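Local coordinates for protein phosphodiesterase (Pseudomonas aeruginosa, PDB 4G75) that acts as a colicin M-like bacteriocin that binds magnesium and, as in that family, probably hydrolyses the lipid-linked peptidoglycan precursor of rival bacteria, at residues K42-V47 against Y73-L78; D53-L58 against T252-G257; W62-N67 against P79-E84. One frame throughout, in Å; residues are numbered along the deposited sequence.

Overall arrangement
All three contacts lie on the same side of the chain's centre, away from the magnesium site. Interactions 1 and 2 are partly buried; interaction 3 is a surface contact. Helix 55-65 takes part in interactions 2 and 3: its start faces residues 252-257 in the former, its last turn faces residues 79-84 in the latter. Interaction 1 sets the loop that follows this helix against helix 34-49, and touches both of the others. The chemistry differs accordingly: aromatic and aliphatic packing with a bridging water in interaction 1, a direct salt bridge between distant parts of the sequence in interaction 2, and packing of a proline and an asparagine CB on a glutamine and an indole, without a hydrogen bond across it, in interaction 3.

Interaction 1 (K42-V47 against Y73-L78). With EDO (1,2-ethanediol), chain I.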
loop_
_atom_site.group_PDB
_atom_site.type_symbol
_atom_site.label_atom_id
_atom_site.label_comp_id
_atom_site.label_asym_id
_atom_site.label_seq_id
_atom_site.Cartn_x
_atom_site.Cartn_y
_atom_site.Cartn_z
ATOM N N LYS A 42 14.678 -15.114 -1.496
ATOM C CA LYS A 42 14.309 -13.695 -1.568
ATOM C C LYS A 42 14.263 -13.175 -3.005
ATOM O O LYS A 42 13.482 -12.268 -3.329
ATOM C CB LYS A 42 15.266 -12.845 -0.720
ATOM C CG LYS A 42 15.265 -13.216 0.759
ATOM C CD LYS A 42 16.167 -12.300 1.592
ATOM C CE LYS A 42 16.401 -12.891 2.998
ATOM N NZ LYS A 42 15.116 -13.007 3.778
ATOM N N GLY A 43 15.090 -13.757 -3.870
ATOM C CA GLY A 43 15.182 -13.300 -5.248
ATOM C C GLY A 43 13.870 -13.373 -6.011
ATOM O O GLY A 43 13.414 -12.371 -6.568
ATOM N N GLN A 44 13.249 -14.550 -6.042
ATOM C CA GLN A 44 12.008 -14.692 -6.793
ATOM C C GLN A 44 10.853 -13.923 -6.149
ATOM O O GLN A 44 9.991 -13.385 -6.850
ATOM C CB GLN A 44 11.632 -16.160 -6.998
ATOM C CG GLN A 44 10.596 -16.351 -8.097
ATOM C CD GLN A 44 11.039 -15.747 -9.427
ATOM O OE1 GLN A 44 12.237 -15.653 -9.716
ATOM N NE2 GLN A 44 10.075 -15.345 -10.244
ATOM N N ARG A 45 10.830 -13.860 -4.821
ATOM C CA ARG A 45 9.803 -13.058 -4.173
ATOM C C ARG A 45 9.983 -11.588 -4.535
ATOM O O ARG A 45 9.017 -10.895 -4.836
ATOM C CB ARG A 45 9.797 -13.259 -2.655
ATOM C CG ARG A 45 9.456 -14.685 -2.210
ATOM C CD ARG A 45 8.970 -14.707 -0.753
ATOM N NE ARG A 45 9.966 -14.144 0.151
ATOM C CZ ARG A 45 10.985 -14.831 0.661
ATOM N NH1 ARG A 45 11.137 -16.116 0.364
ATOM N NH2 ARG A 45 11.856 -14.235 1.462
ATOM N N ASP A 46 11.224 -11.112 -4.521
ATOM C CA ASP A 46 11.493 -9.717 -4.864
ATOM C C ASP A 46 11.060 -9.390 -6.289
ATOM O O ASP A 46 10.574 -8.290 -6.565
ATOM C CB ASP A 46 12.982 -9.394 -4.692
ATOM C CG ASP A 46 13.395 -9.298 -3.241
ATOM O OD1 ASP A 46 12.507 -9.261 -2.356
ATOM O OD2 ASP A 46 14.618 -9.247 -2.988
ATOM N N VAL A 47 11.250 -10.341 -7.199
ATOM C CA VAL A 47 10.823 -10.155 -8.581
ATOM C C VAL A 47 9.326 -9.865 -8.621
ATOM O O VAL A 47 8.865 -8.995 -9.364
ATOM C CB VAL A 47 11.151 -11.393 -9.445
ATOM C CG1 VAL A 47 10.374 -11.350 -10.768
ATOM C CG2 VAL A 47 12.653 -11.463 -9.710
ATOM N N TYR A 73 1.729 -21.216 -5.363
ATOM C CA TYR A 73 1.887 -20.247 -6.445
ATOM C C TYR A 73 3.226 -20.357 -7.176
ATOM O O TYR A 73 3.766 -19.363 -7.665
ATOM C CB TYR A 73 1.672 -18.816 -5.921
ATOM C CG TYR A 73 0.270 -18.556 -5.425
ATOM C CD1 TYR A 73 -0.805 -18.507 -6.307
ATOM C CD2 TYR A 73 0.017 -18.353 -4.075
ATOM C CE1 TYR A 73 -2.086 -18.273 -5.856
ATOM C CE2 TYR A 73 -1.265 -18.120 -3.615
ATOM C CZ TYR A 73 -2.309 -18.076 -4.508
ATOM O OH TYR A 73 -3.587 -17.844 -4.052
ATOM N N GLY A 74 3.757 -21.572 -7.252
ATOM C CA GLY A 74 4.986 -21.811 -7.986
ATOM C C GLY A 74 6.258 -21.578 -7.192
ATOM O O GLY A 74 7.357 -21.836 -7.682
ATOM N N TYR A 75 6.120 -21.091 -5.965
ATOM C CA TYR A 75 7.286 -20.898 -5.108
ATOM C C TYR A 75 7.768 -22.221 -4.507
ATOM O O TYR A 75 6.970 -23.101 -4.183
ATOM C CB TYR A 75 6.999 -19.865 -4.010
ATOM C CG TYR A 75 6.805 -18.478 -4.568
ATOM C CD1 TYR A 75 7.896 -17.667 -4.843
ATOM C CD2 TYR A 75 5.533 -17.992 -4.858
ATOM C CE1 TYR A 75 7.735 -16.407 -5.382
ATOM C CE2 TYR A 75 5.357 -16.726 -5.405
ATOM C CZ TYR A 75 6.466 -15.938 -5.657
ATOM O OH TYR A 75 6.322 -14.679 -6.197
ATOM N N PRO A 76 9.090 -22.362 -4.361
ATOM C CA PRO A 76 9.680 -23.557 -3.747
ATOM C C PRO A 76 9.342 -23.654 -2.267
ATOM O O PRO A 76 9.327 -22.638 -1.568
ATOM C CB PRO A 76 11.190 -23.326 -3.914
ATOM C CG PRO A 76 11.312 -22.310 -5.003
ATOM C CD PRO A 76 10.116 -21.420 -4.831
ATOM N N SER A 77 9.066 -24.862 -1.785
ATOM C CA SER A 77 8.919 -25.064 -0.351
ATOM C C SER A 77 10.263 -24.812 0.334
ATOM O O SER A 77 11.317 -25.178 -0.186
ATOM C CB SER A 77 8.405 -26.475 -0.042
ATOM O OG SER A 77 9.392 -27.445 -0.319
ATOM N N LEU A 78 10.213 -24.186 1.505
ATOM C CA LEU A 78 11.411 -23.742 2.207
ATOM C C LEU A 78 11.622 -24.456 3.530
ATOM O O LEU A 78 10.678 -24.951 4.146
ATOM C CB LEU A 78 11.340 -22.233 2.484
ATOM C CG LEU A 78 11.164 -21.322 1.264
ATOM C CD1 LEU A 78 11.159 -19.857 1.695
ATOM C CD2 LEU A 78 12.236 -21.571 0.212
HETATM C C1 EDO I . 14.937 -14.974 -12.947
HETATM O O1 EDO I . 16.275 -14.628 -12.560
HETATM C C2 EDO I . 13.955 -14.211 -12.066
HETATM O O2 EDO I . 12.608 -14.610 -12.347
HETATM O O HOH W 1 8.083 -14.307 -8.888
#
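Y75 meets helix 34-49 through its CE1 atom, 3.9 Å from Q44 CG and 4.0 Å from R45 CG, so the ring rests against the roots of two consecutive side chains. Both approaches are oblique to the ring, whose plane is turned 43° from the Q44 amide and 48° from the R45 guanidinium. The third touch is aliphatic against polar, L78 CD1 lying 4.0 Å from R45 NH1. No hydrogen bond joins the segments directly. Instead a water spans them, donating to Q44 O at 2.9 Å and bonding Y75 OH at 3.2 Å; it also accepts a weak bond from Q44 NE2. The Q44 amide reaches this water because its CG stands anti to the backbone N (chi1 -163°) and the chain then bends, bringing OE1 to within 2.9 Å of O2 of an ethanediol, probably from the crystallisation liquor, which donates to it. The contact sets the irregular connection between helices 55-65 and 81-102 against the C-terminal half of helix 34-49, within the helical part of the fold. Farther in, the R45 guanidinium is gripped on several nitrogens: NE forms a salt bridge with D88, NH2 with E84, and NH1 is hydrogen-bonded to S41. K42 CA lies on one face, displaced toward the edge of the group, 3.9 Å above its plane, while K42 NZ shares E84 OE1 with R45 NH2, an arrangement likely to favour a charged glutamate. L61 and P57 of helix 55-65 also pack on R45 and Y75, respectively.

Interaction 2 (D53-L58 against T252-G257)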
loop_
_atom_site.group_PDB
_atom_site.type_symbol
_atom_site.label_atom_id
_atom_site.label_comp_id
_atom_site.label_asym_id
_atom_site.label_seq_id
_atom_site.Cartn_x
_atom_site.Cartn_y
_atom_site.Cartn_z
ATOM N N ASP A 53 3.115 -7.668 -7.134
ATOM C CA ASP A 53 2.511 -8.991 -7.017
ATOM C C ASP A 53 2.821 -9.540 -5.627
ATOM O O ASP A 53 3.599 -10.476 -5.485
ATOM C CB ASP A 53 3.095 -9.897 -8.105
ATOM C CG ASP A 53 2.313 -11.187 -8.292
ATOM O OD1 ASP A 53 1.086 -11.201 -8.044
ATOM O OD2 ASP A 53 2.932 -12.193 -8.707
ATOM N N TRP A 54 2.210 -8.950 -4.598
ATOM C CA TRP A 54 2.681 -9.149 -3.228
ATOM C C TRP A 54 1.930 -10.216 -2.435
ATOM O O TRP A 54 2.466 -10.776 -1.473
ATOM C CB TRP A 54 2.649 -7.819 -2.462
ATOM C CG TRP A 54 1.268 -7.297 -2.194
ATOM C CD1 TRP A 54 0.443 -6.661 -3.076
ATOM C CD2 TRP A 54 0.549 -7.363 -0.953
ATOM N NE1 TRP A 54 -0.743 -6.331 -2.464
ATOM C CE2 TRP A 54 -0.702 -6.748 -1.159
ATOM C CE3 TRP A 54 0.847 -7.880 0.312
ATOM C CZ2 TRP A 54 -1.653 -6.635 -0.150
ATOM C CZ3 TRP A 54 -0.101 -7.762 1.312
ATOM C CH2 TRP A 54 -1.335 -7.150 1.075
ATOM N N GLU A 55 0.687 -10.473 -2.826
ATOM C CA GLU A 55 -0.153 -11.433 -2.120
ATOM C C GLU A 55 0.390 -12.851 -2.263
ATOM O O GLU A 55 0.514 -13.584 -1.286
ATOM C CB GLU A 55 -1.588 -11.380 -2.650
ATOM C CG GLU A 55 -2.291 -10.037 -2.447
ATOM C CD GLU A 55 -2.224 -9.162 -3.678
ATOM O OE1 GLU A 55 -1.221 -9.241 -4.423
ATOM O OE2 GLU A 55 -3.177 -8.392 -3.901
ATOM N N LYS A 56 0.720 -13.239 -3.488
ATOM C CA LYS A 56 1.130 -14.614 -3.744
ATOM C C LYS A 56 2.400 -15.044 -2.997
ATOM O O LYS A 56 2.409 -16.090 -2.355
ATOM C CB LYS A 56 1.222 -14.884 -5.248
ATOM C CG LYS A 56 -0.142 -14.927 -5.932
ATOM C CD LYS A 56 0.016 -15.007 -7.447
ATOM C CE LYS A 56 -1.334 -15.013 -8.148
ATOM N NZ LYS A 56 -1.173 -15.203 -9.607
ATOM N N PRO A 57 3.464 -14.229 -3.041
ATOM C CA PRO A 57 4.663 -14.650 -2.303
ATOM C C PRO A 57 4.405 -14.823 -0.806
ATOM O O PRO A 57 4.901 -15.780 -0.216
ATOM C CB PRO A 57 5.660 -13.505 -2.529
ATOM C CG PRO A 57 5.096 -12.680 -3.639
ATOM C CD PRO A 57 3.641 -12.943 -3.741
ATOM N N LEU A 58 3.643 -13.913 -0.199
ATOM C CA LEU A 58 3.360 -14.011 1.224
ATOM C C LEU A 58 2.441 -15.185 1.531
ATOM O O LEU A 58 2.639 -15.895 2.513
ATOM C CB LEU A 58 2.759 -12.709 1.757
ATOM C CG LEU A 58 3.717 -11.523 1.848
ATOM C CD1 LEU A 58 2.948 -10.293 2.323
ATOM C CD2 LEU A 58 4.859 -11.833 2.799
ATOM N N THR A 252 -9.155 -9.589 -6.442
ATOM C CA THR A 252 -10.006 -10.762 -6.636
ATOM C C THR A 252 -9.260 -12.093 -6.635
ATOM O O THR A 252 -9.664 -13.055 -5.976
ATOM C CB THR A 252 -10.783 -10.649 -7.964
ATOM O OG1 THR A 252 -11.432 -9.375 -8.023
ATOM C CG2 THR A 252 -11.819 -11.755 -8.076
ATOM N N GLU A 253 -8.177 -12.149 -7.398
ATOM C CA GLU A 253 -7.481 -13.418 -7.619
ATOM C C GLU A 253 -7.067 -14.160 -6.347
ATOM O O GLU A 253 -7.170 -15.382 -6.275
ATOM C CB GLU A 253 -6.263 -13.240 -8.527
ATOM C CG GLU A 253 -5.602 -14.570 -8.878
ATOM C CD GLU A 253 -4.438 -14.430 -9.837
ATOM O OE1 GLU A 253 -4.114 -13.291 -10.231
ATOM O OE2 GLU A 253 -3.844 -15.470 -10.193
ATOM N N THR A 254 -6.598 -13.423 -5.350
ATOM C CA THR A 254 -6.099 -14.035 -4.127
ATOM C C THR A 254 -6.950 -13.684 -2.906
ATOM O O THR A 254 -6.529 -13.898 -1.769
ATOM C CB THR A 254 -4.650 -13.589 -3.853
ATOM O OG1 THR A 254 -4.546 -12.174 -4.062
ATOM C CG2 THR A 254 -3.693 -14.290 -4.794
ATOM N N ALA A 255 -8.144 -13.150 -3.140
ATOM C CA ALA A 255 -8.971 -12.650 -2.050
ATOM C C ALA A 255 -9.308 -13.724 -1.013
ATOM O O ALA A 255 -9.294 -13.451 0.178
ATOM C CB ALA A 255 -10.244 -11.990 -2.583
ATOM N N GLU A 256 -9.598 -14.942 -1.457
ATOM C CA GLU A 256 -9.928 -16.003 -0.508
ATOM C C GLU A 256 -8.731 -16.292 0.397
ATOM O O GLU A 256 -8.872 -16.433 1.617
ATOM C CB GLU A 256 -10.385 -17.270 -1.238
ATOM C CG GLU A 256 -10.858 -18.385 -0.314
ATOM C CD GLU A 256 -11.658 -19.458 -1.038
ATOM O OE1 GLU A 256 -12.120 -19.198 -2.171
ATOM O OE2 GLU A 256 -11.830 -20.560 -0.471
ATOM N N GLY A 257 -7.548 -16.368 -0.210
ATOM C CA GLY A 257 -6.332 -16.640 0.532
ATOM C C GLY A 257 -6.024 -15.539 1.527
ATOM O O GLY A 257 -5.669 -15.809 2.668
#
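K56 and E253 meet in the one charged bond between these segments: NZ donates to OE2 at 2.7 Å. The ammonium approaches from above the carboxylate plane, 51° out of it. K56 is extended beyond CG and crosses the glutamate chain at about a right angle, and its stem passes across the methyl of T254, CG to CG2 3.8 Å. The T254 hydroxyl faces carbon instead, OG1 lying 3.4 Å from E55 CB and 3.5 Å from E55 CG. Although T254 is the N-cap residue of helix 255-264, its side chain makes no capping bond; the turn is held by A255 N donating to T252 O at 3.2 Å. The carboxylate of E55 has its partner in R251, with which it forms a salt bridge just ahead of the second segment. E55 CG in turn lies on one face of the W54 ring, toward its rim. The first turn of helix 55-65 is thus fastened to the approach of helix 255-264, in the Colicin M family region, across nearly 200 residues of sequence. Helix 34-49 packs on P57, helix 143-153 on W54, and the loop residue Y73 touches both K56 and T254.

Interaction 3 (W62-N67 against P79-E84); sequences WAQWAN and PFPNYE. With EDO (1,2-ethanediol), chain M.
P81 and N82, opening helix 81-102, lie against Q64 and W65 in the last turn of helix 55-65. Just ahead, P79 touches with its CD an ethanediol, probably another crystallisation additive. F80, at the N-cap position, donates its backbone N to O2 of that molecule at 2.8 Å; P79 CB and Y83 CE2 lie on opposite faces of its ring, each toward the rim. P81 then turns its ring toward helix 55-65, CB 3.7 Å from Q64 CB and CG 4.0 Å from W65 N; in the conformer modelled, the Q64 amide bonds L78 N through OE1 and A60 O through NE2. The pairing is of two consecutive helices, the C-terminal turn of one beside the N-terminal turn of the next, and the first of them ends in a Schellman motif at N67, whose phi is positive. N82 places CB over the face of the W65 indole in a CH-pi contact centred on the five-membered ring, although the modelled approach is too close for its exact height to be trusted. The N82 amide is inclined 59° to the indole. E84 N closes the first turn on F80 O at 3.3 Å, while E84 OE2 accepts a 2.7 Å bond from O1 of the ethanediol.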
loop_
_atom_site.group_PDB
_atom_site.type_symbol
_atom_site.label_atom_id
_atom_site.label_comp_id
_atom_site.label_asym_id
_atom_site.label_seq_id
_atom_site.Cartn_x
_atom_site.Cartn_y
_atom_site.Cartn_z
ATOM N N TRP A 62 3.033 -18.364 4.062
ATOM C CA TRP A 62 2.086 -18.637 5.138
ATOM C C TRP A 62 1.452 -20.011 5.001
ATOM O O TRP A 62 1.327 -20.742 5.986
ATOM C CB TRP A 62 0.987 -17.569 5.214
ATOM C CG TRP A 62 0.119 -17.743 6.425
ATOM C CD1 TRP A 62 -1.064 -18.431 6.503
ATOM C CD2 TRP A 62 0.389 -17.259 7.746
ATOM N NE1 TRP A 62 -1.551 -18.385 7.788
ATOM C CE2 TRP A 62 -0.681 -17.669 8.569
ATOM C CE3 TRP A 62 1.424 -16.504 8.309
ATOM C CZ2 TRP A 62 -0.745 -17.353 9.923
ATOM C CZ3 TRP A 62 1.358 -16.191 9.658
ATOM C CH2 TRP A 62 0.281 -16.617 10.448
ATOM N N ALA A 63 1.036 -20.352 3.786
ATOM C CA ALA A 63 0.388 -21.635 3.547
ATOM C C ALA A 63 1.304 -22.768 4.002
ATOM O O ALA A 63 0.838 -23.790 4.511
ATOM C CB ALA A 63 0.017 -21.794 2.082
ATOM N N GLN A 64 2.606 -22.592 3.826
ATOM C CA GLN A 64 3.572 -23.581 4.300
ATOM C C GLN A 64 3.629 -23.570 5.819
ATOM O O GLN A 64 3.456 -24.597 6.476
ATOM C CB GLN A 64 4.965 -23.286 3.747
ATOM C CG GLN A 64 5.100 -23.436 2.245
ATOM C CD GLN A 64 6.432 -22.915 1.744
ATOM O OE1 GLN A 64 7.469 -23.558 1.915
ATOM N NE2 GLN A 64 6.413 -21.743 1.129
ATOM N N TRP A 65 3.884 -22.387 6.370
ATOM C CA TRP A 65 3.979 -22.187 7.810
ATOM C C TRP A 65 2.778 -22.803 8.525
ATOM O O TRP A 65 2.930 -23.562 9.484
ATOM C CB TRP A 65 4.028 -20.690 8.099
ATOM C CG TRP A 65 4.488 -20.313 9.462
ATOM C CD1 TRP A 65 4.720 -21.144 10.517
ATOM C CD2 TRP A 65 4.729 -18.983 9.937
ATOM N NE1 TRP A 65 5.120 -20.416 11.614
ATOM C CE2 TRP A 65 5.127 -19.086 11.285
ATOM C CE3 TRP A 65 4.661 -17.716 9.348
ATOM C CZ2 TRP A 65 5.452 -17.971 12.055
ATOM C CZ3 TRP A 65 4.979 -16.611 10.112
ATOM C CH2 TRP A 65 5.370 -16.745 11.453
ATOM N N ALA A 66 1.581 -22.476 8.045
ATOM C CA ALA A 66 0.349 -22.876 8.725
ATOM C C ALA A 66 -0.221 -24.197 8.211
ATOM O O ALA A 66 -1.309 -24.603 8.618
ATOM C CB ALA A 66 -0.699 -21.773 8.630
ATOM N N ASN A 67 0.510 -24.856 7.318
ATOM C CA ASN A 67 0.090 -26.155 6.798
ATOM C C ASN A 67 -1.307 -26.130 6.195
ATOM O O ASN A 67 -2.168 -26.937 6.552
ATOM C CB ASN A 67 0.155 -27.214 7.898
ATOM C CG ASN A 67 1.555 -27.405 8.436
ATOM O OD1 ASN A 67 1.787 -27.311 9.642
ATOM N ND2 ASN A 67 2.501 -27.662 7.540
ATOM N N PRO A 79 12.877 -24.502 3.979
ATOM C CA PRO A 79 13.186 -25.009 5.316
ATOM C C PRO A 79 12.430 -24.206 6.374
ATOM O O PRO A 79 11.710 -24.781 7.191
ATOM C CB PRO A 79 14.694 -24.771 5.433
ATOM C CG PRO A 79 15.188 -24.752 4.031
ATOM C CD PRO A 79 14.086 -24.162 3.210
ATOM N N PHE A 80 12.575 -22.884 6.338
ATOM C CA PHE A 80 11.912 -22.012 7.301
ATOM C C PHE A 80 11.083 -20.926 6.605
ATOM O O PHE A 80 11.506 -19.771 6.529
ATOM C CB PHE A 80 12.935 -21.350 8.218
ATOM C CG PHE A 80 13.880 -22.315 8.880
ATOM C CD1 PHE A 80 13.427 -23.199 9.842
ATOM C CD2 PHE A 80 15.223 -22.316 8.550
ATOM C CE1 PHE A 80 14.298 -24.078 10.453
ATOM C CE2 PHE A 80 16.099 -23.189 9.163
ATOM C CZ PHE A 80 15.636 -24.070 10.110
ATOM N N PRO A 81 9.901 -21.297 6.096
ATOM C CA PRO A 81 8.980 -20.346 5.464
ATOM C C PRO A 81 8.512 -19.316 6.490
ATOM O O PRO A 81 8.197 -18.175 6.137
ATOM C CB PRO A 81 7.813 -21.241 5.033
ATOM C CG PRO A 81 7.886 -22.408 5.997
ATOM C CD PRO A 81 9.360 -22.664 6.059
ATOM N N ASN A 82 8.477 -19.724 7.756
ATOM C CA ASN A 82 8.203 -18.801 8.845
ATOM C C ASN A 82 9.221 -17.667 8.925
ATOM O O ASN A 82 8.849 -16.505 9.046
ATOM C CB ASN A 82 8.101 -19.534 10.193
ATOM C CG ASN A 82 9.308 -20.412 10.488
ATOM O OD1 ASN A 82 9.957 -20.940 9.581
ATOM N ND2 ASN A 82 9.601 -20.585 11.770
ATOM N N TYR A 83 10.505 -17.998 8.859
ATOM C CA TYR A 83 11.524 -16.962 8.961
ATOM C C TYR A 83 11.446 -16.004 7.781
ATOM O O TYR A 83 11.662 -14.800 7.932
ATOM C CB TYR A 83 12.932 -17.562 9.048
ATOM C CG TYR A 83 13.190 -18.377 10.300
ATOM C CD1 TYR A 83 12.359 -18.278 11.406
ATOM C CD2 TYR A 83 14.286 -19.231 10.376
ATOM C CE1 TYR A 83 12.604 -19.026 12.555
ATOM C CE2 TYR A 83 14.537 -19.976 11.512
ATOM C CZ TYR A 83 13.694 -19.872 12.597
ATOM O OH TYR A 83 13.949 -20.614 13.730
ATOM N N GLU A 84 11.151 -16.539 6.601
ATOM C CA GLU A 84 11.089 -15.707 5.407
ATOM C C GLU A 84 9.864 -14.796 5.411
ATOM O O GLU A 84 9.934 -13.653 4.945
ATOM C CB GLU A 84 11.134 -16.563 4.141
ATOM C CG GLU A 84 12.488 -17.232 3.916
ATOM C CD GLU A 84 13.641 -16.248 4.011
ATOM O OE1 GLU A 84 13.601 -15.212 3.310
ATOM O OE2 GLU A 84 14.587 -16.508 4.789
HETATM C C1 EDO M . 15.593 -20.119 5.842
HETATM O O1 EDO M . 14.866 -18.907 6.085
HETATM C C2 EDO M . 14.973 -20.878 4.673
HETATM O O2 EDO M . 13.544 -20.829 4.782
#